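Local coordinates for nucleoside hydrolase, putative (Trypanosoma brucei, PDB 3FZ0), which belongs to the nucleoside hydrolase family and binds a calcium ion at the C-terminal ends of the parallel strands of its central mixed beta sheet, at residues E209-S214 with V280-V285; V203-W208 with C337-K342; V163-T168 with A178-S183. The protein carries 2 engineered substitutions. All coordinates share one frame; numbering follows the deposited sequence.

Contact 1 of 3, residues E209-S214 with V280-V285; sequences EVTVNS and VVPDAV. With CA (calcium ion), chain G.
The flat group here is the carboxylate of Asp283, in the first turn of helix 282-291, and its two edge oxygens are used differently: OD2 of Asp283 binds the calcium ion at 2.4 Å, whereas OD1 accepts from a calcium-bound water at 2.6 Å. Asp14, Asp19 and the backbone oxygen of Leu134 complete the protein part of this metal site, characteristic of nucleoside hydrolases. The puckered ring of Pro282, one residue earlier, meets Thr211 through its CB and CG, and it also touches Asp18 of helix 17-27 and Met165 of strand 162-165.

Helix 208-212 packs beside this helix start mainly through Thr211. The hydroxyl of Thr211, between the backbone N and the carbonyl carbon (chi1 71°), is hydrogen-bonded to Trp208 O. That leaves OG1 of Thr211 3.5 Å from CG of Pro282, the two side chains crossing at about a right angle, while the methyl CG2 of Thr211 lies 3.7 Å from CB of Val285. Val280 comes in beside the backbone, its CG1 3.6 Å from the carbonyl oxygen of Thr211. No direct hydrogen bond joins the two segments. One water ties them instead: it donates to Ser214 O at 2.7 Å and accepts from N of Val281, the N-cap residue, at 2.8 Å.

Contact 2 of 3, residues V203-W208 with C337-K342; sequences VQLVNW and CNVITK
Strands 203-206 and 337-342 run parallel, and Asn338 is the residue that bonds on both sides of Gln204: its N donates to Val203 O at 2.8 Å, and its O accepts from Leu205 N at 2.9 Å. Further on, Ile340 N reaches Leu205 O only in a weak bond of 3.4 Å. The side chains of Gln204 and Asn338 lie side by side on one face, their amide planes 53° apart. Asn338 ND2 gives a nearly straight bond (172°) to a lone pair of Gln204 OE1 at 2.8 Å. The other ends are satisfied too, Gln204 NE2 by Pro202 O and Asn338 OD1 by Ser299 OG. Where the strands diverge, Asn207 steps in: its ND2 donates to Ile340 O at 3.0 Å and, weakly, to Leu205 O. Its OD1 caps helix 208-212 at Val210 N and also bonds Ser169 OG. On the face of Leu205, SG of Cys337 presses on CB of Leu205 at 3.6 Å. Strand 337-343 pairs antiparallel with strand 296-306 along its other edge, so this is the last parallel pair of the mixed central sheet of the nucleoside hydrolase fold.

Contact 3 of 3, residues V163-T168 with A178-S183; sequences VIMNGT and AAEFNS
A glutamate N-cap, Glu180, starts helix 181-185 beside a bound BTB molecule, probably from the crystallisation liquor, and receives the loop that leaves strand 162-165. The side chain leaves the backbone with CG anti to N (chi1 177°), bends at chi2 and brings its carboxylate back over the helix start. OE1 of Glu180 is gripped twice, by Ser183 N at 3.1 Å and, from across the contact, by Gly167 N at 3.0 Å. OE2 of Glu180 accepts from Asn182 N at 2.9 Å and is also hydrogen-bonded to BTB. All three backbone donors approach from above the carboxylate plane. Two N-H groups of the helix start and a third from Gly167 would favour the charged form of this buried carboxylate. The carbonyl oxygen of Gly167 lies 3.4 Å from CB of Glu180.

Asn182 makes the second direct bond: its ND2 donates to Met165 O at 2.8 Å, coming from above the carbonyl plane, with SD of Met165 3.7 Å from the same ND2. One water joins Asn166 OD1 to Ser183 OG, which also bonds Gly315 O. Another water links Thr168 OG1 with Ala178 O, and CG2 of Thr168 sits 3.7 Å from that same oxygen of Ala178.

Strand 162-165 runs between strands 127-133 and 203-206. Val163 and Met165 pack on helix 282-291, while Thr168 and Glu180 touch the start of helix 208-212, at Glu209 and Trp208.

Contacts 2 and 3 are buried, while contact 1 is only partly so. Contacts 2 and 3 share the sheet: strands 162-165 and 203-206 are neighbours, joined by Val206 N to Ile164 O, and beyond the strand end Trp208 N bonds Gly167 O. Contact 1 takes up the chain where strand 203-206 turns into helix 208-212, and Val210 packs against Ile340 and Thr341 of contact 2. Their chemistry follows position: backbone and amide bonding within the sheet, an N-cap carboxylate, an asparagine amide and waters at the strand end in contact 3, apolar packing plus a bridging water between the helices of contact 1. Met165 and Asp283 meet where contacts 1 and 3 approach the calcium.

Contact 1 of 3, residues E209-S214 with V280-V285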
loop_
_atom_site.group_PDB
_atom_site.type_symbol
_atom_site.label_atom_id
_atom_site.label_comp_id
_atom_site.label_asym_id
_atom_site.label_seq_id
_atom_site.Cartn_x
_atom_site.Cartn_y
_atom_site.Cartn_z
ATOM N N GLU B 209 -14.351 18.800 -8.517
ATOM C CA GLU B 209 -14.412 19.374 -9.875
ATOM C C GLU B 209 -15.799 19.887 -10.228
ATOM O O GLU B 209 -15.938 20.930 -10.812
ATOM C CB GLU B 209 -13.920 18.396 -10.949
ATOM C CG GLU B 209 -12.432 18.006 -10.812
ATOM C CD GLU B 209 -12.194 16.778 -9.917
ATOM O OE1 GLU B 209 -13.056 16.487 -9.068
ATOM O OE2 GLU B 209 -11.147 16.096 -10.059
ATOM N N VAL B 210 -16.845 19.201 -9.817
ATOM C CA VAL B 210 -18.163 19.736 -10.097
ATOM C C VAL B 210 -18.426 21.020 -9.305
ATOM O O VAL B 210 -19.159 21.885 -9.790
ATOM C CB VAL B 210 -19.291 18.684 -9.924
ATOM C CG1 VAL B 210 -19.611 18.438 -8.453
ATOM C CG2 VAL B 210 -20.505 19.131 -10.676
ATOM N N THR B 211 -17.820 21.173 -8.129
ATOM C CA THR B 211 -17.998 22.434 -7.377
ATOM C C THR B 211 -17.152 23.552 -7.976
ATOM O O THR B 211 -17.595 24.696 -8.046
ATOM C CB THR B 211 -17.825 22.287 -5.850
ATOM O OG1 THR B 211 -16.448 22.061 -5.543
ATOM C CG2 THR B 211 -18.701 21.110 -5.301
ATOM N N VAL B 212 -15.954 23.225 -8.460
ATOM C CA VAL B 212 -15.148 24.211 -9.162
ATOM C C VAL B 212 -15.916 24.764 -10.390
ATOM O O VAL B 212 -15.790 25.962 -10.751
ATOM C CB VAL B 212 -13.792 23.615 -9.605
ATOM C CG1 VAL B 212 -13.008 24.608 -10.556
ATOM C CG2 VAL B 212 -12.964 23.250 -8.380
ATOM N N ASN B 213 -16.698 23.875 -11.013
ATOM C CA ASN B 213 -17.488 24.188 -12.194
ATOM C C ASN B 213 -18.739 25.008 -11.913
ATOM O O ASN B 213 -19.401 25.478 -12.837
ATOM C CB ASN B 213 -17.916 22.906 -12.883
ATOM C CG ASN B 213 -18.490 23.167 -14.264
ATOM O OD1 ASN B 213 -19.667 22.889 -14.535
ATOM N ND2 ASN B 213 -17.671 23.751 -15.130
ATOM N N SER B 214 -19.079 25.147 -10.632
ATOM C CA SER B 214 -20.244 25.942 -10.213
ATOM C C SER B 214 -19.866 26.930 -9.093
ATOM O O SER B 214 -20.295 26.775 -7.948
ATOM C CB SER B 214 -21.367 25.016 -9.739
ATOM O OG SER B 214 -22.504 25.770 -9.456
ATOM N N VAL B 280 -14.854 29.431 -5.273
ATOM C CA VAL B 280 -15.473 28.114 -5.195
ATOM C C VAL B 280 -16.018 27.914 -3.794
ATOM O O VAL B 280 -15.300 28.127 -2.836
ATOM C CB VAL B 280 -14.447 27.014 -5.487
ATOM C CG1 VAL B 280 -15.109 25.640 -5.565
ATOM C CG2 VAL B 280 -13.709 27.313 -6.787
ATOM N N VAL B 281 -17.289 27.517 -3.680
ATOM C CA VAL B 281 -17.948 27.312 -2.382
ATOM C C VAL B 281 -18.493 25.871 -2.258
ATOM O O VAL B 281 -19.688 25.657 -2.240
ATOM C CB VAL B 281 -19.083 28.366 -2.162
ATOM C CG1 VAL B 281 -19.537 28.364 -0.719
ATOM C CG2 VAL B 281 -18.599 29.749 -2.525
ATOM N N PRO B 282 -17.608 24.872 -2.164
ATOM C CA PRO B 282 -18.013 23.461 -2.337
ATOM C C PRO B 282 -19.165 22.975 -1.486
ATOM O O PRO B 282 -20.101 22.347 -2.031
ATOM C CB PRO B 282 -16.733 22.678 -2.044
ATOM C CG PRO B 282 -15.643 23.637 -2.474
ATOM C CD PRO B 282 -16.152 24.985 -1.943
ATOM N N ASP B 283 -19.121 23.217 -0.171
ATOM C CA ASP B 283 -20.209 22.701 0.700
ATOM C C ASP B 283 -21.585 23.244 0.340
ATOM O O ASP B 283 -22.577 22.546 0.510
ATOM C CB ASP B 283 -19.909 22.974 2.162
ATOM C CG ASP B 283 -18.712 22.201 2.654
ATOM O OD1 ASP B 283 -18.409 21.140 2.082
ATOM O OD2 ASP B 283 -18.061 22.648 3.620
ATOM N N ALA B 284 -21.655 24.472 -0.173
ATOM C CA ALA B 284 -22.947 25.056 -0.547
ATOM C C ALA B 284 -23.523 24.316 -1.737
ATOM O O ALA B 284 -24.746 24.128 -1.830
ATOM C CB ALA B 284 -22.830 26.558 -0.841
ATOM N N VAL B 285 -22.645 23.872 -2.639
ATOM C CA VAL B 285 -23.081 23.121 -3.814
ATOM C C VAL B 285 -23.696 21.772 -3.378
ATOM O O VAL B 285 -24.725 21.314 -3.903
ATOM C CB VAL B 285 -21.917 22.965 -4.867
ATOM C CG1 VAL B 285 -22.347 22.157 -6.099
ATOM C CG2 VAL B 285 -21.410 24.313 -5.333
HETATM CA CA CA G . -16.418 21.550 5.051
HETATM O O HOH W 1 -18.538 26.403 -5.893
HETATM O O HOH W 2 -16.014 20.640 2.981
HETATM O O HOH W 3 -14.004 20.346 5.145
HETATM O O HOH W 4 -14.975 23.285 4.102
#

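Contact 2 of 3, residues V203-W208 with C337-K342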
loop_
_atom_site.group_PDB
_atom_site.type_symbol
_atom_site.label_atom_id
_atom_site.label_comp_id
_atom_site.label_asym_id
_atom_site.label_seq_id
_atom_site.Cartn_x
_atom_site.Cartn_y
_atom_site.Cartn_z
ATOM N N VAL B 203 -25.298 6.806 -2.722
ATOM C CA VAL B 203 -24.617 7.996 -2.195
ATOM C C VAL B 203 -24.440 8.985 -3.350
ATOM O O VAL B 203 -24.019 8.578 -4.440
ATOM C CB VAL B 203 -23.211 7.609 -1.644
ATOM C CG1 VAL B 203 -22.444 8.842 -1.116
ATOM C CG2 VAL B 203 -23.301 6.489 -0.590
ATOM N N GLN B 204 -24.780 10.257 -3.139
ATOM C CA GLN B 204 -24.495 11.319 -4.119
ATOM C C GLN B 204 -23.154 11.964 -3.808
ATOM O O GLN B 204 -22.962 12.548 -2.725
ATOM C CB GLN B 204 -25.588 12.388 -4.112
ATOM C CG GLN B 204 -27.003 11.820 -4.210
ATOM C CD GLN B 204 -27.278 11.156 -5.532
ATOM O OE1 GLN B 204 -27.224 11.808 -6.573
ATOM N NE2 GLN B 204 -27.562 9.842 -5.511
ATOM N N LEU B 205 -22.220 11.854 -4.747
ATOM C CA LEU B 205 -20.860 12.343 -4.520
ATOM C C LEU B 205 -20.690 13.737 -5.103
ATOM O O LEU B 205 -20.461 13.906 -6.311
ATOM C CB LEU B 205 -19.819 11.365 -5.089
ATOM C CG LEU B 205 -18.333 11.623 -4.805
ATOM C CD1 LEU B 205 -17.806 11.131 -3.424
ATOM C CD2 LEU B 205 -17.470 11.038 -5.960
ATOM N N VAL B 206 -20.801 14.750 -4.259
ATOM C CA VAL B 206 -20.548 16.110 -4.712
ATOM C C VAL B 206 -19.039 16.382 -4.581
ATOM O O VAL B 206 -18.516 16.733 -3.501
ATOM C CB VAL B 206 -21.447 17.103 -3.995
ATOM C CG1 VAL B 206 -21.252 18.544 -4.556
ATOM C CG2 VAL B 206 -22.933 16.621 -4.111
ATOM N N ASN B 207 -18.351 16.172 -5.702
ATOM C CA ASN B 207 -16.896 16.149 -5.735
ATOM C C ASN B 207 -16.339 17.520 -6.038
ATOM O O ASN B 207 -17.068 18.430 -6.463
ATOM C CB ASN B 207 -16.395 15.147 -6.785
ATOM C CG ASN B 207 -17.082 15.322 -8.117
ATOM O OD1 ASN B 207 -16.688 16.148 -8.937
ATOM N ND2 ASN B 207 -18.160 14.577 -8.321
ATOM N N TRP B 208 -15.028 17.639 -5.860
ATOM C CA TRP B 208 -14.308 18.887 -6.061
ATOM C C TRP B 208 -14.551 19.547 -7.434
ATOM O O TRP B 208 -14.930 20.733 -7.493
ATOM C CB TRP B 208 -12.812 18.648 -5.816
ATOM C CG TRP B 208 -11.893 19.792 -6.170
ATOM C CD1 TRP B 208 -10.916 19.775 -7.127
ATOM C CD2 TRP B 208 -11.835 21.084 -5.558
ATOM N NE1 TRP B 208 -10.263 20.955 -7.141
ATOM C CE2 TRP B 208 -10.793 21.791 -6.195
ATOM C CE3 TRP B 208 -12.572 21.725 -4.548
ATOM C CZ2 TRP B 208 -10.466 23.145 -5.867
ATOM C CZ3 TRP B 208 -12.238 23.065 -4.201
ATOM C CH2 TRP B 208 -11.200 23.755 -4.866
ATOM N N CYS B 337 -22.811 4.528 -6.194
ATOM C CA CYS B 337 -22.526 5.956 -6.087
ATOM C C CYS B 337 -22.885 6.756 -7.342
ATOM O O CYS B 337 -22.549 6.358 -8.454
ATOM C CB CYS B 337 -21.063 6.134 -5.737
ATOM S SG CYS B 337 -20.486 7.842 -5.682
ATOM N N ASN B 338 -23.587 7.869 -7.153
ATOM C CA ASN B 338 -23.913 8.785 -8.242
ATOM C C ASN B 338 -22.916 9.933 -8.247
ATOM O O ASN B 338 -22.913 10.762 -7.348
ATOM C CB ASN B 338 -25.345 9.294 -8.113
ATOM C CG ASN B 338 -25.871 9.954 -9.398
ATOM O OD1 ASN B 338 -25.511 9.564 -10.514
ATOM N ND2 ASN B 338 -26.734 10.959 -9.233
ATOM N N VAL B 339 -22.032 9.931 -9.234
ATOM C CA VAL B 339 -20.969 10.931 -9.346
ATOM C C VAL B 339 -21.589 12.123 -10.054
ATOM O O VAL B 339 -21.947 12.004 -11.229
ATOM C CB VAL B 339 -19.750 10.369 -10.147
ATOM C CG1 VAL B 339 -18.676 11.413 -10.303
ATOM C CG2 VAL B 339 -19.208 9.113 -9.437
ATOM N N ILE B 340 -21.761 13.236 -9.330
ATOM C CA ILE B 340 -22.361 14.445 -9.887
ATOM C C ILE B 340 -21.314 15.161 -10.767
ATOM O O ILE B 340 -20.226 15.487 -10.279
ATOM C CB ILE B 340 -22.827 15.410 -8.770
ATOM C CG1 ILE B 340 -23.605 14.674 -7.649
ATOM C CG2 ILE B 340 -23.588 16.584 -9.361
ATOM C CD1 ILE B 340 -24.897 13.967 -8.074
ATOM N N THR B 341 -21.637 15.422 -12.039
ATOM C CA THR B 341 -20.647 15.995 -12.957
ATOM C C THR B 341 -20.980 17.386 -13.474
ATOM O O THR B 341 -20.091 18.081 -13.950
ATOM C CB THR B 341 -20.296 15.068 -14.134
ATOM O OG1 THR B 341 -21.476 14.785 -14.881
ATOM C CG2 THR B 341 -19.661 13.722 -13.620
ATOM N N LYS B 342 -22.254 17.770 -13.390
ATOM C CA LYS B 342 -22.687 19.141 -13.627
ATOM C C LYS B 342 -23.863 19.602 -12.759
ATOM O O LYS B 342 -24.904 18.942 -12.702
ATOM C CB LYS B 342 -23.011 19.416 -15.099
ATOM C CG LYS B 342 -23.131 20.919 -15.322
ATOM C CD LYS B 342 -22.996 21.315 -16.741
ATOM C CE LYS B 342 -23.113 22.873 -16.916
ATOM N NZ LYS B 342 -21.900 23.625 -16.428
#

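Contact 3 of 3, residues V163-T168 with A178-S183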
loop_
_atom_site.group_PDB
_atom_site.type_symbol
_atom_site.label_atom_id
_atom_site.label_comp_id
_atom_site.label_asym_id
_atom_site.label_seq_id
_atom_site.Cartn_x
_atom_site.Cartn_y
_atom_site.Cartn_z
ATOM N N VAL B 163 -25.987 12.842 0.974
ATOM C CA VAL B 163 -25.227 13.634 0.008
ATOM C C VAL B 163 -23.949 14.072 0.692
ATOM O O VAL B 163 -23.981 14.559 1.805
ATOM C CB VAL B 163 -26.031 14.829 -0.471
ATOM C CG1 VAL B 163 -25.310 15.513 -1.568
ATOM C CG2 VAL B 163 -27.396 14.377 -0.940
ATOM N N ILE B 164 -22.820 13.836 0.046
ATOM C CA ILE B 164 -21.513 14.140 0.667
ATOM C C ILE B 164 -20.661 15.106 -0.159
ATOM O O ILE B 164 -20.571 14.993 -1.399
ATOM C CB ILE B 164 -20.726 12.834 0.993
ATOM C CG1 ILE B 164 -20.338 12.061 -0.285
ATOM C CG2 ILE B 164 -21.540 11.967 1.958
ATOM C CD1 ILE B 164 -19.439 10.854 -0.041
ATOM N N MET B 165 -20.052 16.084 0.498
ATOM C CA MET B 165 -19.035 16.877 -0.229
ATOM C C MET B 165 -17.698 16.191 -0.002
ATOM O O MET B 165 -17.138 16.251 1.080
ATOM C CB MET B 165 -19.004 18.365 0.184
ATOM C CG MET B 165 -18.235 19.204 -0.803
ATOM S SD MET B 165 -16.456 18.908 -0.714
ATOM C CE MET B 165 -16.002 18.812 -2.444
ATOM N N ASN B 166 -17.210 15.539 -1.049
ATOM C CA ASN B 166 -16.180 14.489 -0.923
ATOM C C ASN B 166 -15.571 14.062 -2.274
ATOM O O ASN B 166 -16.286 13.945 -3.284
ATOM C CB ASN B 166 -16.765 13.276 -0.179
ATOM C CG ASN B 166 -15.694 12.237 0.213
ATOM O OD1 ASN B 166 -15.271 11.412 -0.609
ATOM N ND2 ASN B 166 -15.286 12.257 1.478
ATOM N N GLY B 167 -14.261 13.853 -2.294
ATOM C CA GLY B 167 -13.608 13.250 -3.428
ATOM C C GLY B 167 -13.476 14.060 -4.697
ATOM O O GLY B 167 -13.700 15.284 -4.721
ATOM N N THR B 168 -13.048 13.380 -5.756
ATOM C CA THR B 168 -12.848 14.005 -7.057
ATOM C C THR B 168 -13.568 13.162 -8.129
ATOM O O THR B 168 -13.957 11.993 -7.872
ATOM C CB THR B 168 -11.355 14.060 -7.412
ATOM O OG1 THR B 168 -10.933 12.742 -7.803
ATOM C CG2 THR B 168 -10.526 14.544 -6.223
ATOM N N ALA B 178 -3.784 13.477 -5.793
ATOM C CA ALA B 178 -4.927 12.737 -6.296
ATOM C C ALA B 178 -6.210 12.942 -5.496
ATOM O O ALA B 178 -7.320 12.764 -6.038
ATOM C CB ALA B 178 -4.604 11.302 -6.345
ATOM N N ALA B 179 -6.058 13.309 -4.213
ATOM C CA ALA B 179 -7.185 13.243 -3.262
ATOM C C ALA B 179 -7.649 14.611 -2.809
ATOM O O ALA B 179 -6.819 15.489 -2.522
ATOM C CB ALA B 179 -6.832 12.359 -2.023
ATOM N N GLU B 180 -8.980 14.757 -2.730
ATOM C CA GLU B 180 -9.641 15.926 -2.165
ATOM C C GLU B 180 -9.519 15.906 -0.616
ATOM O O GLU B 180 -9.542 14.837 0.020
ATOM C CB GLU B 180 -11.108 15.920 -2.649
ATOM C CG GLU B 180 -12.057 17.028 -2.140
ATOM C CD GLU B 180 -12.515 16.792 -0.730
ATOM O OE1 GLU B 180 -12.783 15.636 -0.364
ATOM O OE2 GLU B 180 -12.588 17.759 0.034
ATOM N N PHE B 181 -9.417 17.083 -0.007
ATOM C CA PHE B 181 -9.316 17.227 1.466
ATOM C C PHE B 181 -10.149 16.280 2.364
ATOM O O PHE B 181 -9.586 15.569 3.188
ATOM C CB PHE B 181 -9.552 18.692 1.889
ATOM C CG PHE B 181 -9.337 18.941 3.361
ATOM C CD1 PHE B 181 -8.048 19.020 3.885
ATOM C CD2 PHE B 181 -10.430 19.084 4.228
ATOM C CE1 PHE B 181 -7.838 19.233 5.262
ATOM C CE2 PHE B 181 -10.234 19.305 5.612
ATOM C CZ PHE B 181 -8.933 19.387 6.129
ATOM N N ASN B 182 -11.471 16.307 2.243
ATOM C CA ASN B 182 -12.331 15.549 3.167
ATOM C C ASN B 182 -12.059 14.050 3.024
ATOM O O ASN B 182 -11.974 13.316 4.013
ATOM C CB ASN B 182 -13.835 15.821 2.907
ATOM C CG ASN B 182 -14.276 17.231 3.286
ATOM O OD1 ASN B 182 -13.682 17.857 4.145
ATOM N ND2 ASN B 182 -15.363 17.709 2.659
ATOM N N SER B 183 -11.944 13.598 1.780
ATOM C CA SER B 183 -11.615 12.215 1.478
ATOM C C SER B 183 -10.261 11.853 2.087
ATOM O O SER B 183 -10.159 10.859 2.831
ATOM C CB SER B 183 -11.603 11.985 -0.041
ATOM O OG SER B 183 -11.565 10.593 -0.362
HETATM O O HOH W 5 -13.569 10.044 -2.372
HETATM O O HOH W 6 -9.367 10.799 -6.800
#